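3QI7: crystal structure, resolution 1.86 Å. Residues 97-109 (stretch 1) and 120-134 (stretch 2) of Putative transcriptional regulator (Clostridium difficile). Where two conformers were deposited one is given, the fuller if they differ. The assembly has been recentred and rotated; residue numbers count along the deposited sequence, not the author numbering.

Stretch 1 (97-109) QAGLLPALQKVKE
Stretch 2 (120-134) PMGDDKNQLSQFVDV

How do the two backbones lie against each other? Each stretch begins as loop and becomes helix, the first running on through E109 and the second spanning 125-131; the helices run nearly parallel, 12° between their N-to-C directions, with axes 10.6 Å apart at closest approach. The CA atoms of A98 and G122 are 4.1 Å apart in the loops, against 6.3 Å for Q105 and F131.

What joins the loops? M121 (m, t, p; a selenomethionine) reaches in with its end, M121 SE lying 3.5 Å from L104 CD1 and M121 CE 4.0 Å from L100 CB. G122 N then donates to Q97 O at 2.9 Å. A CB on G122 would clash with Q97 C and A98 N, so this close approach needs glycine. D123 (chi1 m) accepts from G99 N through OD2 at 2.8 Å, nearly straight at 167°. A water links D123 OD1, Q97 O and L100 N. G99 itself adopts phi/psi 132/-20, a conformation that favours glycine.

How does the second helix start and meet the first? D124 (chi1 t) caps it, OD1 accepting from Q127 N at 3.2 Å and, weakly, from N126 N at 2.8 Å. L101 (t, p) packs along this helix: its CD2 lies 3.6 Å from Q127 CB, and its CD1 lies 4.2 Å from L128 CD2 and 3.9 Å from F131 CB. Q105 NE2 lies over one face of the F131 ring (chi1 m, chi2 -63°), 3.5 Å from F131 CE1.

What closes the contact beyond the helix? V132 (t), at phi/psi -120/138, leaves helical geometry and sets CG2 3.4 Å from L101 CD1 and 3.9 Å from L104 CD1, extending the apolar cluster. Opposite charges then pair: K108 NZ forms a salt bridge with D133 OD2 at 2.6 Å, D133 having chi1 m.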

# COMPACT_ATOMS: atom_id res chain seq x y z
N GLN A 97 -4.01 -10.13 4.73
CA GLN A 97 -4.17 -11.30 5.57
C GLN A 97 -3.71 -12.58 4.84
O GLN A 97 -3.68 -12.63 3.60
CB GLN A 97 -5.63 -11.41 6.02
CG GLN A 97 -6.13 -10.17 6.76
CD GLN A 97 -7.50 -10.36 7.34
OE1 GLN A 97 -7.70 -11.17 8.27
NE2 GLN A 97 -8.48 -9.64 6.79
N ALA A 98 -3.39 -13.59 5.63
CA ALA A 98 -2.95 -14.90 5.13
C ALA A 98 -4.11 -15.87 5.14
O ALA A 98 -5.08 -15.68 5.86
CB ALA A 98 -1.80 -15.46 6.03
N GLY A 99 -3.98 -16.94 4.35
CA GLY A 99 -4.93 -18.02 4.37
C GLY A 99 -5.42 -18.49 3.01
O GLY A 99 -5.94 -19.60 2.91
N LEU A 100 -5.28 -17.65 1.98
CA LEU A 100 -5.93 -17.95 0.70
C LEU A 100 -5.03 -18.72 -0.27
O LEU A 100 -5.49 -19.18 -1.33
CB LEU A 100 -6.45 -16.65 0.05
CG LEU A 100 -7.46 -15.86 0.91
CD1 LEU A 100 -7.69 -14.46 0.31
CD2 LEU A 100 -8.79 -16.63 1.10
N LEU A 101 -3.78 -18.92 0.10
CA LEU A 101 -2.85 -19.60 -0.80
C LEU A 101 -3.34 -20.97 -1.31
O LEU A 101 -3.22 -21.25 -2.51
CB LEU A 101 -1.45 -19.71 -0.17
CG LEU A 101 -0.31 -20.23 -1.05
CD1 LEU A 101 -0.20 -19.46 -2.36
CD2 LEU A 101 1.00 -20.16 -0.28
N PRO A 102 -3.93 -21.82 -0.42
CA PRO A 102 -4.41 -23.11 -0.95
C PRO A 102 -5.40 -22.96 -2.09
O PRO A 102 -5.41 -23.80 -3.01
CB PRO A 102 -5.08 -23.79 0.27
CG PRO A 102 -4.38 -23.17 1.46
CD PRO A 102 -4.17 -21.72 1.04
N ALA A 103 -6.18 -21.88 -2.07
CA ALA A 103 -7.14 -21.62 -3.13
C ALA A 103 -6.44 -21.48 -4.49
O ALA A 103 -6.90 -22.03 -5.50
CB ALA A 103 -7.97 -20.36 -2.83
N LEU A 104 -5.34 -20.73 -4.51
CA LEU A 104 -4.63 -20.49 -5.75
C LEU A 104 -3.86 -21.73 -6.22
O LEU A 104 -3.69 -21.94 -7.43
CB LEU A 104 -3.72 -19.28 -5.63
CG LEU A 104 -4.46 -17.94 -5.41
CD1 LEU A 104 -3.50 -16.80 -5.24
CD2 LEU A 104 -5.43 -17.62 -6.51
N GLN A 105 -3.41 -22.56 -5.29
CA GLN A 105 -2.80 -23.84 -5.69
C GLN A 105 -3.83 -24.72 -6.39
O GLN A 105 -3.51 -25.37 -7.40
CB GLN A 105 -2.21 -24.58 -4.49
CG GLN A 105 -0.93 -23.98 -3.93
CD GLN A 105 -0.61 -24.54 -2.56
OE1 GLN A 105 -1.23 -24.17 -1.57
NE2 GLN A 105 0.36 -25.46 -2.50
N LYS A 106 -5.04 -24.77 -5.84
CA LYS A 106 -6.09 -25.63 -6.41
C LYS A 106 -6.50 -25.12 -7.80
O LYS A 106 -6.71 -25.93 -8.71
CB LYS A 106 -7.29 -25.77 -5.47
N VAL A 107 -6.58 -23.80 -7.97
CA VAL A 107 -6.93 -23.24 -9.28
C VAL A 107 -5.90 -23.62 -10.35
O VAL A 107 -6.27 -23.97 -11.48
CB VAL A 107 -7.02 -21.71 -9.26
CG1 VAL A 107 -7.26 -21.20 -10.69
CG2 VAL A 107 -8.13 -21.27 -8.34
N LYS A 108 -4.63 -23.53 -9.97
CA LYS A 108 -3.53 -23.82 -10.87
C LYS A 108 -3.47 -25.29 -11.27
O LYS A 108 -3.16 -25.62 -12.42
CB LYS A 108 -2.20 -23.39 -10.22
CG LYS A 108 -1.76 -22.00 -10.62
CD LYS A 108 -1.31 -21.96 -12.09
CE LYS A 108 -0.28 -20.89 -12.32
NZ LYS A 108 -0.45 -20.22 -13.62
N GLU A 109 -3.78 -26.18 -10.34
CA GLU A 109 -3.88 -27.61 -10.68
C GLU A 109 -5.02 -27.90 -11.68
O GLU A 109 -4.86 -28.72 -12.57
CB GLU A 109 -3.94 -28.50 -9.42
CG GLU A 109 -5.33 -28.83 -8.87
CD GLU A 109 -5.30 -30.01 -7.89
OE1 GLU A 109 -4.71 -29.87 -6.79
OE2 GLU A 109 -5.87 -31.07 -8.21
N PRO A 120 -1.45 -7.24 -2.39
CA PRO A 120 -0.56 -8.27 -1.87
C PRO A 120 -1.36 -9.45 -1.35
O PRO A 120 -2.58 -9.44 -1.44
CB PRO A 120 0.10 -7.54 -0.67
CG PRO A 120 -1.11 -6.75 -0.05
CD PRO A 120 -1.95 -6.35 -1.31
N MSE A 121 -0.68 -10.48 -0.87
CA MSE A 121 -1.31 -11.48 0.01
C MSE A 121 -0.49 -11.55 1.32
O MSE A 121 0.69 -11.18 1.34
CB MSE A 121 -1.42 -12.84 -0.67
CG MSE A 121 -2.60 -12.90 -1.67
SE MSE A 121 -2.55 -14.48 -2.85
CE MSE A 121 -2.84 -15.91 -1.53
N GLY A 122 -1.11 -12.03 2.40
CA GLY A 122 -0.48 -12.01 3.70
C GLY A 122 0.31 -13.26 4.02
O GLY A 122 0.92 -13.36 5.08
N ASP A 123 0.30 -14.23 3.10
CA ASP A 123 0.97 -15.52 3.34
C ASP A 123 2.49 -15.42 3.31
O ASP A 123 3.07 -14.46 2.82
CB ASP A 123 0.49 -16.57 2.33
CG ASP A 123 -1.03 -16.57 2.17
OD1 ASP A 123 -1.56 -15.67 1.48
OD2 ASP A 123 -1.70 -17.45 2.74
N ASP A 124 3.15 -16.45 3.84
CA ASP A 124 4.61 -16.54 3.83
C ASP A 124 5.16 -16.23 2.41
O ASP A 124 4.71 -16.83 1.43
CB ASP A 124 5.03 -17.97 4.25
CG ASP A 124 6.55 -18.15 4.29
OD1 ASP A 124 7.21 -18.02 3.24
OD2 ASP A 124 7.08 -18.46 5.37
N LYS A 125 6.12 -15.32 2.32
CA LYS A 125 6.56 -14.80 1.03
C LYS A 125 7.26 -15.85 0.17
O LYS A 125 7.20 -15.82 -1.06
CB LYS A 125 7.47 -13.61 1.24
CG LYS A 125 6.71 -12.35 1.67
CD LYS A 125 7.66 -11.27 2.18
CE LYS A 125 6.88 -10.11 2.81
NZ LYS A 125 7.47 -8.83 2.41
N ASN A 126 7.97 -16.76 0.82
CA ASN A 126 8.61 -17.86 0.10
C ASN A 126 7.57 -18.80 -0.51
O ASN A 126 7.72 -19.29 -1.63
CB ASN A 126 9.55 -18.61 1.04
CG ASN A 126 10.74 -17.76 1.44
OD1 ASN A 126 11.80 -17.82 0.82
ND2 ASN A 126 10.55 -16.91 2.44
N GLN A 127 6.50 -19.06 0.25
CA GLN A 127 5.41 -19.91 -0.23
C GLN A 127 4.68 -19.24 -1.38
O GLN A 127 4.36 -19.87 -2.39
CB GLN A 127 4.44 -20.17 0.91
CG GLN A 127 5.02 -20.98 2.04
CD GLN A 127 5.00 -22.42 1.70
OE1 GLN A 127 3.92 -23.02 1.55
NE2 GLN A 127 6.18 -23.01 1.54
N LEU A 128 4.43 -17.94 -1.24
CA LEU A 128 3.86 -17.17 -2.34
C LEU A 128 4.69 -17.29 -3.62
O LEU A 128 4.15 -17.48 -4.72
CB LEU A 128 3.74 -15.70 -1.93
CG LEU A 128 2.61 -15.29 -0.97
CD1 LEU A 128 2.70 -13.79 -0.65
CD2 LEU A 128 1.22 -15.59 -1.54
N SER A 129 6.01 -17.20 -3.50
CA SER A 129 6.88 -17.26 -4.67
C SER A 129 6.79 -18.62 -5.37
O SER A 129 6.76 -18.69 -6.61
CB SER A 129 8.33 -16.97 -4.29
OG SER A 129 9.22 -17.20 -5.38
N GLN A 130 6.74 -19.69 -4.56
CA GLN A 130 6.68 -21.06 -5.08
C GLN A 130 5.36 -21.30 -5.82
O GLN A 130 5.35 -21.90 -6.88
CB GLN A 130 6.85 -22.08 -3.94
CG GLN A 130 7.15 -23.52 -4.39
CD GLN A 130 7.27 -24.52 -3.22
OE1 GLN A 130 7.44 -24.14 -2.07
NE2 GLN A 130 7.18 -25.79 -3.54
N PHE A 131 4.25 -20.81 -5.26
CA PHE A 131 2.91 -21.28 -5.71
C PHE A 131 2.05 -20.27 -6.47
O PHE A 131 1.01 -20.66 -7.01
CB PHE A 131 2.11 -21.83 -4.51
CG PHE A 131 2.74 -23.02 -3.86
CD1 PHE A 131 2.91 -24.20 -4.56
CD2 PHE A 131 3.18 -22.95 -2.54
CE1 PHE A 131 3.51 -25.30 -3.95
CE2 PHE A 131 3.78 -24.04 -1.92
CZ PHE A 131 3.94 -25.22 -2.62
N VAL A 132 2.46 -19.01 -6.50
CA VAL A 132 1.72 -17.95 -7.21
C VAL A 132 2.62 -17.36 -8.28
O VAL A 132 3.83 -17.13 -8.04
CB VAL A 132 1.24 -16.85 -6.21
CG1 VAL A 132 0.48 -15.73 -6.93
CG2 VAL A 132 0.38 -17.48 -5.07
N ASP A 133 2.09 -17.10 -9.48
CA ASP A 133 2.95 -16.69 -10.62
C ASP A 133 3.71 -15.35 -10.42
O ASP A 133 4.91 -15.29 -10.64
CB ASP A 133 2.14 -16.58 -11.93
CG ASP A 133 1.47 -17.89 -12.33
OD1 ASP A 133 2.08 -18.95 -12.12
OD2 ASP A 133 0.32 -17.85 -12.87
N VAL A 134 2.98 -14.28 -10.05
CA VAL A 134 3.55 -12.92 -9.84
C VAL A 134 3.12 -12.43 -8.47
O VAL A 134 1.96 -12.56 -8.10
CB VAL A 134 3.08 -11.92 -10.92
CG1 VAL A 134 3.72 -10.53 -10.70
CG2 VAL A 134 3.42 -12.45 -12.32
O HOH W 1 -4.17 -14.89 1.75
O HOH W 2 -1.24 -20.07 -8.11